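Local coordinates for protein glutathione-specific gamma-glutamylcyclotransferase (Saccharomyces cerevisiae S288c, PDB 5HWI) that cleaves glutathione, and no other gamma-glutamyl peptide, into 5-oxo-L-proline and the dipeptide Cys-Gly, at residues A[29-34]-A[89-94]. The protein carries 4 engineered substitutions. Numbering follows the deposited sequence.
Sequences PAIIHG and DLVTIG
Just ahead of the strand, L90 O accepts the N-H of G34 (N to O 2.9 Å), while L90 CD1 lies 3.8 Å from G34 C. Next, V91 and H33 form an antiparallel non-hydrogen-bonded pair with their side chains side by side. V91 CG2 touches the imidazole at ND1 and CE1, and D88 O, just before this segment, hydrogen-bonds ND1 and helps hold the ring's rotation. With CG1 anti to its backbone N (chi1 173°), V91 also reaches I31 CG2, 3.7 Å from that CG1. T92 and I32 exchange two backbone bonds; I32 N to T92 O, at 2.7 Å, is the shortest of the five bonds between the segments. On this buried face T92 CG2 meets I32 CD1 at 4.0 Å, and its OG1 hydrogen-bonds F35 O. I93 returns to the face of V91, where its CD1 presses on I31 CD1 at 3.4 Å, tighter than normal van der Waals contact. G94 pairs with A30 through two backbone bonds, and I32 CD1 packs 3.9 Å from G94 N. In the five-stranded sheet of this ChaC-family enzyme, strand 26-33 runs between 91-99 and 120-128; I209 covers I31 and I93, whereas A30 and I32 pack on V126 and on L11 of strand 8-12, a probable substrate-binding residue.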
loop_
_atom_site.group_PDB
_atom_site.type_symbol
_atom_site.label_atom_id
_atom_site.label_comp_id
_atom_site.label_asym_id
_atom_site.label_seq_id
_atom_site.Cartn_x
_atom_site.Cartn_y
_atom_site.Cartn_z
ATOM N N PRO A 29 -12.697 3.208 -1.086
ATOM C CA PRO A 29 -11.544 3.387 -1.992
ATOM C C PRO A 29 -10.882 4.732 -1.815
ATOM O O PRO A 29 -11.559 5.772 -1.686
ATOM C CB PRO A 29 -12.188 3.292 -3.386
ATOM C CG PRO A 29 -13.430 2.408 -3.124
ATOM C CD PRO A 29 -13.940 2.862 -1.799
ATOM N N ALA A 30 -9.541 4.721 -1.837
ATOM C CA ALA A 30 -8.771 5.909 -1.492
ATOM C C ALA A 30 -7.620 6.093 -2.474
ATOM O O ALA A 30 -6.915 5.127 -2.755
ATOM C CB ALA A 30 -8.199 5.795 -0.082
ATOM N N ILE A 31 -7.448 7.312 -2.981
ATOM C CA ILE A 31 -6.324 7.676 -3.845
ATOM C C ILE A 31 -5.267 8.301 -2.954
ATOM O O ILE A 31 -5.501 9.345 -2.336
ATOM C CB ILE A 31 -6.717 8.667 -4.944
ATOM C CG1 ILE A 31 -8.011 8.280 -5.688
ATOM C CG2 ILE A 31 -5.543 8.907 -5.868
ATOM C CD1 ILE A 31 -8.046 6.915 -6.110
ATOM N N ILE A 32 -4.107 7.674 -2.872
ATOM C CA ILE A 32 -3.019 8.180 -2.049
ATOM C C ILE A 32 -2.099 8.992 -2.972
ATOM O O ILE A 32 -1.353 8.408 -3.776
ATOM C CB ILE A 32 -2.243 7.034 -1.385
ATOM C CG1 ILE A 32 -3.200 6.063 -0.670
ATOM C CG2 ILE A 32 -1.305 7.595 -0.333
ATOM C CD1 ILE A 32 -2.689 4.599 -0.647
ATOM N N HIS A 33 -2.098 10.305 -2.838
ATOM C CA HIS A 33 -1.140 11.103 -3.626
ATOM C C HIS A 33 0.151 11.301 -2.842
ATOM O O HIS A 33 0.148 11.366 -1.611
ATOM C CB HIS A 33 -1.713 12.466 -4.036
ATOM C CG HIS A 33 -2.782 12.373 -5.078
ATOM N ND1 HIS A 33 -2.515 12.396 -6.429
ATOM C CD2 HIS A 33 -4.124 12.195 -4.965
ATOM C CE1 HIS A 33 -3.644 12.279 -7.106
ATOM N NE2 HIS A 33 -4.636 12.164 -6.243
ATOM N N GLY A 34 1.275 11.365 -3.566
ATOM C CA GLY A 34 2.543 11.703 -2.938
ATOM C C GLY A 34 3.314 10.527 -2.351
ATOM O O GLY A 34 4.314 10.754 -1.645
ATOM N N ASP A 89 1.976 13.910 -8.604
ATOM C CA ASP A 89 2.204 13.001 -9.716
ATOM C C ASP A 89 2.369 11.550 -9.272
ATOM O O ASP A 89 2.345 10.657 -10.128
ATOM C CB ASP A 89 3.452 13.414 -10.504
ATOM C CG ASP A 89 3.250 14.702 -11.289
ATOM O OD1 ASP A 89 2.114 15.226 -11.325
ATOM O OD2 ASP A 89 4.240 15.207 -11.858
ATOM N N LEU A 90 2.654 11.291 -7.996
ATOM C CA LEU A 90 2.752 9.929 -7.492
ATOM C C LEU A 90 1.365 9.532 -7.006
ATOM O O LEU A 90 0.796 10.219 -6.158
ATOM C CB LEU A 90 3.708 9.790 -6.310
ATOM C CG LEU A 90 5.148 10.202 -6.532
ATOM C CD1 LEU A 90 5.864 10.188 -5.191
ATOM C CD2 LEU A 90 5.789 9.246 -7.497
ATOM N N VAL A 91 0.839 8.436 -7.532
ATOM C CA VAL A 91 -0.506 7.997 -7.176
ATOM C C VAL A 91 -0.404 6.545 -6.770
ATOM O O VAL A 91 0.238 5.751 -7.475
ATOM C CB VAL A 91 -1.480 8.161 -8.353
ATOM C CG1 VAL A 91 -2.836 7.519 -7.990
ATOM C CG2 VAL A 91 -1.627 9.623 -8.675
ATOM N N THR A 92 -0.951 6.206 -5.599
ATOM C CA THR A 92 -1.073 4.806 -5.178
ATOM C C THR A 92 -2.521 4.623 -4.774
ATOM O O THR A 92 -3.069 5.498 -4.095
ATOM C CB THR A 92 -0.176 4.470 -3.965
ATOM O OG1 THR A 92 1.220 4.655 -4.312
ATOM C CG2 THR A 92 -0.379 3.064 -3.479
ATOM N N ILE A 93 -3.132 3.513 -5.190
ATOM C CA ILE A 93 -4.510 3.207 -4.781
ATOM C C ILE A 93 -4.495 2.361 -3.536
ATOM O O ILE A 93 -3.770 1.359 -3.442
ATOM C CB ILE A 93 -5.284 2.489 -5.907
ATOM C CG1 ILE A 93 -5.258 3.281 -7.196
ATOM C CG2 ILE A 93 -6.742 2.159 -5.500
ATOM C CD1 ILE A 93 -5.781 4.620 -7.038
ATOM N N GLY A 94 -5.435 2.651 -2.621
ATOM C CA GLY A 94 -5.669 1.775 -1.490
ATOM C C GLY A 94 -7.136 1.875 -1.012
ATOM O O GLY A 94 -8.016 2.274 -1.781
#